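Local coordinates for gamma-glutamyltranspeptidase (Streptomyces lincolnensis, PDB 6J3A), which is an LmbA-like gamma-glutamyltranspeptidase homologue of the N-terminal nucleophile hydrolase superfamily, and may hydrolyse a C-C bond, as LmbA does, or transfer gamma-glutamyl groups, at residues F12-S17 and L601-N606; G33-D38 and H122-L127; C422-V427 and A436-G441. All coordinates share one frame; numbering follows the deposited sequence.

Contact 1: residues F12-S17 and L601-N606; sequences FGMVSS and LSAAAN
M14 and S16 face A603 and A605 across two strands, 13-17 and 601-605, that run nearly in the same direction, 17° apart. Their axes approach to 6.4 Å, yet no backbone hydrogen bond joins them. This is consistent with packing between the two sheets of the Ntn-hydrolase alpha-beta-beta-alpha sandwich, the small S16, A603 and A605 allowing the close approach.

M14 and L601 share much of the packing. M14 CG lies 3.5 Å from S602 O, and the bend at chi2 (-69°) turns the chain so that SD rests 3.7 Å from A603 CB. L601 CB touches M14 CG, while its CD1 reaches back to the main chain, 3.6 Å from G13 N. Further along, S16 has OG anti to its backbone N (chi1 -169°), which points the hydroxyl at A604 O; this donated bond is modelled very short, at 2.5 Å, so its exact length is doubtful. At the strand ends a water bridges the segments, donating to S17 O and accepting from N606 N.

Strand 13-17 bonds to strand 424-428 through M14 and S16, and to V615 of strand 613-616 through V15. F12 and G13 both face R617 in a classic beta bulge. M14 and S16 also touch strand 590-594, where S16 OG has a weak hydrogen bond with A591 N; helix 529-534 packs on S602 and A604, and helix 20-31 on F12 and S17.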
ATOM      1  N   PHE A  12       4.074 -10.729  11.325  1.00 28.80           N
ATOM      2  CA  PHE A  12       3.107 -11.766  11.011  1.00 29.27           C
ATOM      3  C   PHE A  12       3.255 -12.292   9.582  1.00 29.38           C
ATOM      4  O   PHE A  12       3.166 -13.492   9.362  1.00 30.76           O
ATOM      5  CB  PHE A  12       1.674 -11.288  11.250  1.00 29.53           C
ATOM      6  CG  PHE A  12       0.657 -12.339  10.914  1.00 29.98           C
ATOM      7  CD1 PHE A  12       0.440 -13.414  11.774  1.00 29.62           C
ATOM      8  CD2 PHE A  12      -0.017 -12.312   9.693  1.00 29.93           C
ATOM      9  CE1 PHE A  12      -0.470 -14.416  11.443  1.00 29.82           C
ATOM     10  CE2 PHE A  12      -0.922 -13.311   9.359  1.00 29.91           C
ATOM     11  CZ  PHE A  12      -1.149 -14.365  10.235  1.00 29.12           C
ATOM     12  N   GLY A  13       3.434 -11.405   8.612  1.00 28.52           N
ATOM     13  CA  GLY A  13       3.588 -11.828   7.225  1.00 28.21           C
ATOM     14  C   GLY A  13       3.708 -10.650   6.284  1.00 28.19           C
ATOM     15  O   GLY A  13       3.258  -9.556   6.605  1.00 28.10           O
ATOM     16  N   MET A  14       4.322 -10.872   5.126  1.00 28.50           N
ATOM     17  CA  MET A  14       4.485  -9.816   4.115  1.00 28.62           C
ATOM     18  C   MET A  14       4.305 -10.373   2.712  1.00 28.87           C
ATOM     19  O   MET A  14       4.793 -11.467   2.412  1.00 29.74           O
ATOM     20  CB  MET A  14       5.856  -9.143   4.228  1.00 28.81           C
ATOM     21  CG  MET A  14       6.040  -8.235   5.439  1.00 28.53           C
ATOM     22  SD  MET A  14       5.068  -6.718   5.381  1.00 27.90           S
ATOM     23  CE  MET A  14       5.230  -6.190   7.085  1.00 29.36           C
ATOM     24  N   VAL A  15       3.595  -9.617   1.868  1.00 28.20           N
ATOM     25  CA  VAL A  15       3.396  -9.974   0.463  1.00 27.59           C
ATOM     26  C   VAL A  15       3.689  -8.780  -0.448  1.00 27.90           C
ATOM     27  O   VAL A  15       3.330  -7.654  -0.136  1.00 28.00           O
ATOM     28  CB  VAL A  15       1.967 -10.487   0.207  1.00 27.34           C
ATOM     29  CG1 VAL A  15       1.810 -10.897  -1.249  1.00 27.10           C
ATOM     30  CG2 VAL A  15       1.626 -11.667   1.125  1.00 27.37           C
ATOM     31  N   SER A  16       4.335  -9.042  -1.579  1.00 28.17           N
ATOM     32  CA  SER A  16       4.543  -8.029  -2.595  1.00 28.25           C
ATOM     33  C   SER A  16       4.303  -8.605  -3.993  1.00 29.63           C
ATOM     34  O   SER A  16       5.035  -9.494  -4.433  1.00 31.63           O
ATOM     35  CB  SER A  16       5.950  -7.458  -2.487  1.00 28.20           C
ATOM     36  OG  SER A  16       6.073  -6.306  -3.297  1.00 28.07           O
ATOM     37  N   SER A  17       3.273  -8.079  -4.665  1.00 30.04           N
ATOM     38  CA  SER A  17       2.876  -8.461  -6.021  1.00 29.67           C
ATOM     39  C   SER A  17       2.953  -7.295  -6.974  1.00 29.42           C
ATOM     40  O   SER A  17       3.198  -6.148  -6.585  1.00 28.85           O
ATOM     41  CB  SER A  17       1.427  -8.958  -6.053  1.00 30.13           C
ATOM     42  OG  SER A  17       1.338 -10.265  -5.558  1.00 33.16           O
ATOM     43  N   LEU A 601       9.832  -8.794   9.661  1.00 32.43           N
ATOM     44  CA  LEU A 601       9.515  -8.965   8.243  1.00 30.15           C
ATOM     45  C   LEU A 601       9.265  -7.610   7.613  1.00 29.47           C
ATOM     46  O   LEU A 601       8.650  -6.746   8.241  1.00 29.67           O
ATOM     47  CB  LEU A 601       8.258  -9.815   8.119  1.00 29.28           C
ATOM     48  CG  LEU A 601       8.269 -11.103   8.933  1.00 29.63           C
ATOM     49  CD1 LEU A 601       6.991 -11.886   8.733  1.00 30.00           C
ATOM     50  CD2 LEU A 601       9.463 -11.954   8.550  1.00 30.06           C
ATOM     51  N   SER A 602       9.724  -7.420   6.381  1.00 27.89           N
ATOM     52  CA  SER A 602       9.451  -6.173   5.666  1.00 28.06           C
ATOM     53  C   SER A 602       8.991  -6.414   4.222  1.00 28.02           C
ATOM     54  O   SER A 602       8.991  -7.551   3.745  1.00 29.93           O
ATOM     55  CB  SER A 602      10.643  -5.204   5.766  1.00 27.57           C
ATOM     56  OG  SER A 602      11.844  -5.811   5.360  1.00 28.06           O
ATOM     57  N   ALA A 603       8.545  -5.349   3.558  1.00 27.10           N
ATOM     58  CA  ALA A 603       8.050  -5.427   2.181  1.00 25.40           C
ATOM     59  C   ALA A 603       7.998  -4.070   1.538  1.00 24.41           C
ATOM     60  O   ALA A 603       7.734  -3.071   2.199  1.00 24.69           O
ATOM     61  CB  ALA A 603       6.671  -6.044   2.136  1.00 25.10           C
ATOM     62  N   ALA A 604       8.254  -4.055   0.238  1.00 23.88           N
ATOM     63  CA  ALA A 604       8.100  -2.871  -0.587  1.00 24.33           C
ATOM     64  C   ALA A 604       7.501  -3.291  -1.931  1.00 25.18           C
ATOM     65  O   ALA A 604       7.395  -4.484  -2.230  1.00 24.80           O
ATOM     66  CB  ALA A 604       9.430  -2.163  -0.774  1.00 23.65           C
ATOM     67  N   ALA A 605       7.078  -2.303  -2.712  1.00 25.89           N
ATOM     68  CA  ALA A 605       6.520  -2.560  -4.035  1.00 26.28           C
ATOM     69  C   ALA A 605       6.586  -1.337  -4.934  1.00 26.57           C
ATOM     70  O   ALA A 605       6.534  -0.198  -4.477  1.00 25.55           O
ATOM     71  CB  ALA A 605       5.086  -3.059  -3.934  1.00 26.39           C
ATOM     72  N   ASN A 606       6.671  -1.619  -6.228  1.00 27.82           N
ATOM     73  CA  ASN A 606       6.781  -0.608  -7.273  1.00 28.46           C
ATOM     74  C   ASN A 606       5.519   0.246  -7.405  1.00 27.89           C
ATOM     75  O   ASN A 606       4.417  -0.302  -7.445  1.00 27.49           O
ATOM     76  CB  ASN A 606       7.071  -1.292  -8.608  1.00 29.19           C
ATOM     77  CG  ASN A 606       6.841  -0.377  -9.787  1.00 29.62           C
ATOM     78  OD1 ASN A 606       7.574   0.596  -9.994  1.00 29.12           O
ATOM     79  ND2 ASN A 606       5.801  -0.670 -10.556  1.00 28.90           N
TER
HETATM   80  O   HOH W   1       5.225  -4.284  -7.376  1.00 26.15           O

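Contact 2: residues G33-D38 and H122-L127; sequences GGNAYD and HGTKPL
D38 receives T124 and K125 through its carboxylate, which CG, anti to the carbonyl carbon (chi1 -65°), turns toward their backbone N-H groups. OD1 takes T124 N on its syn lone pair (2.9 Å) and K125 N from above the carboxylate plane (2.9 Å), while OD2 accepts from T124 OG1 at 2.7 Å. The anti lone pair of OD2 is used by N35 N, almost straight (171°), so each oxygen is gripped by two donors and the carboxylate is fixed in rotation.

The N35 amide divides its work. ND2 donates across the contact to H122 O at 2.8 Å, and OD1 accepts from Y37 N and D38 N, which come from opposite faces of its plane.

The edge of the H122 ring points at the face of Y37, centroids 5.6 Å apart and planes at 61°. The aliphatic part of K125 runs beside the D38 carboxylate, and its NZ bonds to D32 O.

N35 and D38 form a capping box that starts helix 36-50, directly after a Schellman motif with G33 as C-prime residue ends the preceding helix; the same two side chains tie this helix start to the connection between helices 111-122 and 127-140.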
ATOM      1  N   GLY A  33      -4.109 -18.743   8.598  1.00 34.71           N
ATOM      2  CA  GLY A  33      -3.212 -19.747   9.172  1.00 34.00           C
ATOM      3  C   GLY A  33      -2.361 -20.495   8.164  1.00 33.85           C
ATOM      4  O   GLY A  33      -1.658 -21.428   8.527  1.00 34.74           O
ATOM      5  N   GLY A  34      -2.407 -20.092   6.900  1.00 32.79           N
ATOM      6  CA  GLY A  34      -1.599 -20.738   5.870  1.00 32.04           C
ATOM      7  C   GLY A  34      -0.179 -20.214   5.899  1.00 30.88           C
ATOM      8  O   GLY A  34       0.124 -19.288   6.649  1.00 29.40           O
ATOM      9  N   ASN A  35       0.681 -20.810   5.073  1.00 30.37           N
ATOM     10  CA  ASN A  35       2.100 -20.444   5.016  1.00 29.88           C
ATOM     11  C   ASN A  35       2.402 -19.686   3.731  1.00 28.41           C
ATOM     12  O   ASN A  35       1.495 -19.438   2.946  1.00 28.46           O
ATOM     13  CB  ASN A  35       2.999 -21.682   5.229  1.00 30.35           C
ATOM     14  CG  ASN A  35       2.920 -22.695   4.100  1.00 30.48           C
ATOM     15  OD1 ASN A  35       2.719 -22.355   2.939  1.00 31.14           O
ATOM     16  ND2 ASN A  35       3.108 -23.958   4.448  1.00 30.72           N
ATOM     17  N   ALA A  36       3.666 -19.317   3.523  1.00 27.75           N
ATOM     18  CA  ALA A  36       4.066 -18.511   2.357  1.00 27.74           C
ATOM     19  C   ALA A  36       3.746 -19.186   1.027  1.00 28.05           C
ATOM     20  O   ALA A  36       3.495 -18.521   0.023  1.00 27.58           O
ATOM     21  CB  ALA A  36       5.550 -18.172   2.425  1.00 26.97           C
ATOM     22  N   TYR A  37       3.750 -20.513   1.043  1.00 28.85           N
ATOM     23  CA  TYR A  37       3.537 -21.314  -0.153  1.00 30.02           C
ATOM     24  C   TYR A  37       2.048 -21.400  -0.467  1.00 30.26           C
ATOM     25  O   TYR A  37       1.659 -21.117  -1.600  1.00 31.84           O
ATOM     26  CB  TYR A  37       4.239 -22.680  -0.014  1.00 30.35           C
ATOM     27  CG  TYR A  37       5.674 -22.465   0.428  1.00 31.33           C
ATOM     28  CD1 TYR A  37       6.554 -21.706  -0.345  1.00 31.85           C
ATOM     29  CD2 TYR A  37       6.120 -22.912   1.666  1.00 32.50           C
ATOM     30  CE1 TYR A  37       7.848 -21.449   0.079  1.00 32.19           C
ATOM     31  CE2 TYR A  37       7.415 -22.661   2.097  1.00 33.05           C
ATOM     32  CZ  TYR A  37       8.273 -21.926   1.299  1.00 32.99           C
ATOM     33  OH  TYR A  37       9.558 -21.680   1.725  1.00 34.57           O
ATOM     34  N   ASP A  38       1.224 -21.740   0.529  1.00 29.45           N
ATOM     35  CA  ASP A  38      -0.233 -21.615   0.396  1.00 28.56           C
ATOM     36  C   ASP A  38      -0.584 -20.246  -0.186  1.00 28.25           C
ATOM     37  O   ASP A  38      -1.373 -20.127  -1.130  1.00 27.96           O
ATOM     38  CB  ASP A  38      -0.917 -21.709   1.749  1.00 29.35           C
ATOM     39  CG  ASP A  38      -0.755 -23.050   2.397  1.00 30.49           C
ATOM     40  OD1 ASP A  38      -1.079 -24.066   1.763  1.00 30.28           O
ATOM     41  OD2 ASP A  38      -0.322 -23.100   3.572  1.00 32.87           O
ATOM     42  N   HIS A 122       5.006 -28.273   0.038  1.00 35.07           N
ATOM     43  CA  HIS A 122       5.324 -27.213   1.016  1.00 34.95           C
ATOM     44  C   HIS A 122       4.143 -26.439   1.609  1.00 35.03           C
ATOM     45  O   HIS A 122       4.328 -25.648   2.531  1.00 35.45           O
ATOM     46  CB  HIS A 122       6.310 -26.242   0.381  1.00 34.79           C
ATOM     47  CG  HIS A 122       7.561 -26.905  -0.092  1.00 34.84           C
ATOM     48  ND1 HIS A 122       8.646 -27.106   0.730  1.00 34.95           N
ATOM     49  CD2 HIS A 122       7.884 -27.456  -1.286  1.00 35.34           C
ATOM     50  CE1 HIS A 122       9.594 -27.735   0.057  1.00 35.43           C
ATOM     51  NE2 HIS A 122       9.156 -27.956  -1.170  1.00 35.29           N
ATOM     52  N   GLY A 123       2.941 -26.673   1.097  1.00 34.38           N
ATOM     53  CA  GLY A 123       1.745 -26.036   1.615  1.00 34.42           C
ATOM     54  C   GLY A 123       1.052 -26.876   2.674  1.00 35.72           C
ATOM     55  O   GLY A 123       1.409 -28.032   2.910  1.00 35.22           O
ATOM     56  N   THR A 124       0.036 -26.271   3.281  1.00 36.85           N
ATOM     57  CA  THR A 124      -0.789 -26.877   4.338  1.00 36.87           C
ATOM     58  C   THR A 124      -2.301 -26.859   4.075  1.00 37.58           C
ATOM     59  O   THR A 124      -3.053 -27.568   4.761  1.00 37.11           O
ATOM     60  CB  THR A 124      -0.549 -26.153   5.673  1.00 37.19           C
ATOM     61  OG1 THR A 124      -0.978 -24.786   5.572  1.00 37.41           O
ATOM     62  CG2 THR A 124       0.925 -26.192   6.036  1.00 37.28           C
ATOM     63  N   LYS A 125      -2.740 -26.062   3.094  1.00 37.21           N
ATOM     64  CA  LYS A 125      -4.160 -25.872   2.796  1.00 38.14           C
ATOM     65  C   LYS A 125      -4.624 -26.689   1.585  1.00 36.88           C
ATOM     66  O   LYS A 125      -3.812 -27.009   0.708  1.00 36.93           O
ATOM     67  CB  LYS A 125      -4.452 -24.390   2.556  1.00 40.06           C
ATOM     68  CG  LYS A 125      -4.196 -23.530   3.783  1.00 42.30           C
ATOM     69  CD  LYS A 125      -4.875 -22.166   3.705  1.00 43.90           C
ATOM     70  CE  LYS A 125      -6.149 -22.120   4.536  1.00 45.79           C
ATOM     71  NZ  LYS A 125      -5.844 -22.074   5.999  1.00 45.67           N
ATOM     72  N   PRO A 126      -5.929 -27.036   1.533  1.00 36.33           N
ATOM     73  CA  PRO A 126      -6.445 -27.716   0.342  1.00 35.84           C
ATOM     74  C   PRO A 126      -6.582 -26.785  -0.858  1.00 35.55           C
ATOM     75  O   PRO A 126      -6.646 -25.562  -0.706  1.00 35.40           O
ATOM     76  CB  PRO A 126      -7.829 -28.233   0.779  1.00 35.60           C
ATOM     77  CG  PRO A 126      -7.951 -27.934   2.238  1.00 36.33           C
ATOM     78  CD  PRO A 126      -6.995 -26.823   2.527  1.00 36.35           C
ATOM     79  N   LEU A 127      -6.644 -27.395  -2.034  1.00 35.28           N
ATOM     80  CA  LEU A 127      -6.751 -26.680  -3.298  1.00 36.18           C
ATOM     81  C   LEU A 127      -7.914 -25.709  -3.276  1.00 35.81           C
ATOM     82  O   LEU A 127      -7.784 -24.560  -3.690  1.00 36.45           O
ATOM     83  CB  LEU A 127      -6.963 -27.673  -4.454  1.00 37.74           C
ATOM     84  CG  LEU A 127      -6.164 -27.494  -5.753  1.00 38.69           C
ATOM     85  CD1 LEU A 127      -7.001 -27.998  -6.919  1.00 39.88           C
ATOM     86  CD2 LEU A 127      -5.700 -26.069  -6.017  1.00 38.49           C
TER

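Contact 3: residues C422-V427 and A436-G441; sequences CHLDVV and ATPSGG
L424 and A436 form an antiparallel hydrogen-bonded pair where two neighbouring strands meet. A436 N donates to L424 O at 3.0 Å, and the return bond from L424 N to A436 O is slightly longer, though the position of that oxygen is less certain. Two residues before L424 and two after A436, C422 N donates to P438 O at 2.8 Å, nearly along the C=O axis. This end cannot be completed in the same way, because the nitrogen of P438 has no hydrogen to offer C422 O. Instead P438 CD sits 3.4 Å from C422 O, and T437 CA makes a CA-H...O contact with the same oxygen.

The L424 side chain can be followed outward. CB starts beside S17 OG of the adjoining strand 13-17. CG then lies between the backbone N and the carbonyl carbon, the crowded position (chi1 84°), and from it the chain forks. The CD2 branch comes back toward the partner segment: it meets the methyl of A436 at 3.8 Å and, more loosely, P438 CD at 4.4 Å. A small apolar patch thus lies over the bonded pair, extended by C422 CB against P438 CG, with L47 of helix 36-50 touching both C422 and P438.

The H423 ring lies near A436 O and T437 OG1, but the modelled approaches are doubtful.

Beyond P438, S439 OG bonds to T421 and R459. The pairing belongs to the open end of a beta hairpin, strands 424-428 and 433-436, within the alpha-beta-beta-alpha sandwich of Ntn hydrolases; in gamma-glutamyltranspeptidases the corresponding hairpin begins the small subunit, just after the N-terminal nucleophile, so the contact probably lies near the active site.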
ATOM      1  N   CYS A 422       3.977 -11.463 -14.561  1.00 30.16           N
ATOM      2  CA  CYS A 422       3.669 -11.016 -13.196  1.00 29.23           C
ATOM      3  C   CYS A 422       4.759 -11.445 -12.212  1.00 28.20           C
ATOM      4  O   CYS A 422       5.659 -12.216 -12.553  1.00 28.82           O
ATOM      5  CB  CYS A 422       2.334 -11.604 -12.754  1.00 29.42           C
ATOM      6  SG  CYS A 422       1.000 -11.244 -13.915  1.00 30.14           S
ATOM      7  N   HIS A 423       4.672 -10.940 -10.985  1.00 26.91           N
ATOM      8  CA  HIS A 423       5.530 -11.418  -9.900  1.00 26.30           C
ATOM      9  C   HIS A 423       4.841 -11.366  -8.546  1.00 26.32           C
ATOM     10  O   HIS A 423       4.006 -10.499  -8.310  1.00 26.90           O
ATOM     11  CB  HIS A 423       6.828 -10.622  -9.830  1.00 26.15           C
ATOM     12  CG  HIS A 423       7.875 -11.278  -8.987  1.00 25.44           C
ATOM     13  ND1 HIS A 423       8.047 -11.000  -7.648  1.00 24.91           N
ATOM     14  CD2 HIS A 423       8.782 -12.230  -9.292  1.00 24.77           C
ATOM     15  CE1 HIS A 423       9.028 -11.746  -7.176  1.00 24.29           C
ATOM     16  NE2 HIS A 423       9.482 -12.508  -8.146  1.00 24.69           N
ATOM     17  N   LEU A 424       5.187 -12.307  -7.671  1.00 25.70           N
ATOM     18  CA  LEU A 424       4.809 -12.209  -6.269  1.00 26.31           C
ATOM     19  C   LEU A 424       5.901 -12.781  -5.356  1.00 26.53           C
ATOM     20  O   LEU A 424       6.603 -13.726  -5.738  1.00 27.20           O
ATOM     21  CB  LEU A 424       3.437 -12.841  -6.008  1.00 26.27           C
ATOM     22  CG  LEU A 424       3.306 -14.341  -5.776  1.00 26.58           C
ATOM     23  CD1 LEU A 424       1.894 -14.652  -5.326  1.00 26.59           C
ATOM     24  CD2 LEU A 424       3.626 -15.103  -7.045  1.00 26.80           C
ATOM     25  N   ASP A 425       6.057 -12.162  -4.182  1.00 26.15           N
ATOM     26  CA  ASP A 425       6.950 -12.633  -3.114  1.00 26.32           C
ATOM     27  C   ASP A 425       6.142 -12.791  -1.849  1.00 25.78           C
ATOM     28  O   ASP A 425       5.234 -12.001  -1.609  1.00 24.58           O
ATOM     29  CB  ASP A 425       8.028 -11.607  -2.782  1.00 27.02           C
ATOM     30  CG  ASP A 425       8.847 -11.213  -3.965  1.00 27.45           C
ATOM     31  OD1 ASP A 425       9.655 -12.061  -4.403  1.00 29.29           O
ATOM     32  OD2 ASP A 425       8.712 -10.066  -4.435  1.00 25.36           O
ATOM     33  N   VAL A 426       6.487 -13.781  -1.029  1.00 25.20           N
ATOM     34  CA  VAL A 426       5.868 -13.934   0.294  1.00 25.37           C
ATOM     35  C   VAL A 426       6.917 -14.309   1.333  1.00 26.08           C
ATOM     36  O   VAL A 426       7.832 -15.063   1.049  1.00 26.87           O
ATOM     37  CB  VAL A 426       4.743 -14.995   0.320  1.00 24.53           C
ATOM     38  CG1 VAL A 426       4.003 -14.969   1.660  1.00 24.42           C
ATOM     39  CG2 VAL A 426       3.757 -14.778  -0.816  1.00 24.31           C
ATOM     40  N   VAL A 427       6.777 -13.750   2.527  1.00 27.14           N
ATOM     41  CA  VAL A 427       7.483 -14.227   3.705  1.00 27.98           C
ATOM     42  C   VAL A 427       6.462 -14.375   4.829  1.00 28.53           C
ATOM     43  O   VAL A 427       5.636 -13.488   5.042  1.00 28.90           O
ATOM     44  CB  VAL A 427       8.642 -13.298   4.097  1.00 28.58           C
ATOM     45  CG1 VAL A 427       8.171 -11.872   4.336  1.00 28.53           C
ATOM     46  CG2 VAL A 427       9.381 -13.845   5.314  1.00 29.20           C
ATOM     47  N   ALA A 436       8.347 -15.850  -7.043  1.00 26.13           N
ATOM     48  CA  ALA A 436       7.883 -16.500  -8.272  1.00 25.89           C
ATOM     49  C   ALA A 436       7.623 -15.460  -9.331  1.00 26.19           C
ATOM     50  O   ALA A 436       7.097 -14.392  -9.037  1.00 26.56           O
ATOM     51  CB  ALA A 436       6.617 -17.298  -8.011  1.00 25.68           C
ATOM     52  N   THR A 437       7.955 -15.803 -10.569  1.00 26.42           N
ATOM     53  CA  THR A 437       7.763 -14.923 -11.710  1.00 26.10           C
ATOM     54  C   THR A 437       6.860 -15.639 -12.707  1.00 26.10           C
ATOM     55  O   THR A 437       7.352 -16.206 -13.666  1.00 26.85           O
ATOM     56  CB  THR A 437       9.135 -14.570 -12.327  1.00 26.16           C
ATOM     57  OG1 THR A 437       9.941 -13.917 -11.342  1.00 24.83           O
ATOM     58  CG2 THR A 437       9.012 -13.644 -13.523  1.00 26.04           C
ATOM     59  N   PRO A 438       5.529 -15.651 -12.467  1.00 26.69           N
ATOM     60  CA  PRO A 438       4.641 -16.319 -13.415  1.00 27.22           C
ATOM     61  C   PRO A 438       4.310 -15.470 -14.637  1.00 27.56           C
ATOM     62  O   PRO A 438       4.191 -14.252 -14.541  1.00 27.84           O
ATOM     63  CB  PRO A 438       3.385 -16.594 -12.588  1.00 26.92           C
ATOM     64  CG  PRO A 438       3.360 -15.486 -11.613  1.00 26.91           C
ATOM     65  CD  PRO A 438       4.794 -15.234 -11.259  1.00 26.67           C
ATOM     66  N   SER A 439       4.142 -16.137 -15.772  1.00 27.81           N
ATOM     67  CA  SER A 439       3.995 -15.465 -17.051  1.00 27.81           C
ATOM     68  C   SER A 439       3.412 -16.415 -18.075  1.00 27.86           C
ATOM     69  O   SER A 439       3.209 -17.594 -17.795  1.00 27.94           O
ATOM     70  CB  SER A 439       5.365 -14.983 -17.526  1.00 27.79           C
ATOM     71  OG  SER A 439       5.275 -14.244 -18.731  1.00 27.72           O
ATOM     72  N   GLY A 440       3.141 -15.878 -19.262  1.00 28.72           N
ATOM     73  CA  GLY A 440       2.672 -16.662 -20.402  1.00 27.96           C
ATOM     74  C   GLY A 440       1.205 -17.030 -20.324  1.00 28.03           C
ATOM     75  O   GLY A 440       0.599 -17.015 -19.245  1.00 28.61           O
ATOM     76  N   GLY A 441       0.634 -17.365 -21.479  1.00 26.85           N
ATOM     77  CA  GLY A 441      -0.786 -17.679 -21.583  1.00 25.75           C
ATOM     78  C   GLY A 441      -1.626 -16.423 -21.497  1.00 24.95           C
ATOM     79  O   GLY A 441      -2.773 -16.471 -21.064  1.00 22.95           O
TER

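In the fold
Contacts 1 and 3 are buried and meet along the neighbouring strands 13-17 and 424-428. Contact 3 is backbone pairing within a sheet, and its centre lies about 7 Å from the centre of the chain, whereas contact 1 packs strands through side chains without backbone pairing and has its centre about 18 Å from the chain centre. Contact 2, only partly buried and centred about 22 Å from the chain centre, joins a helix start to a loop, mainly through a carboxylate and an amide. A36 of contact 2 packs on V426 of contact 3; contacts 1 and 2 do not touch, their nearest atoms being about 6 Å apart.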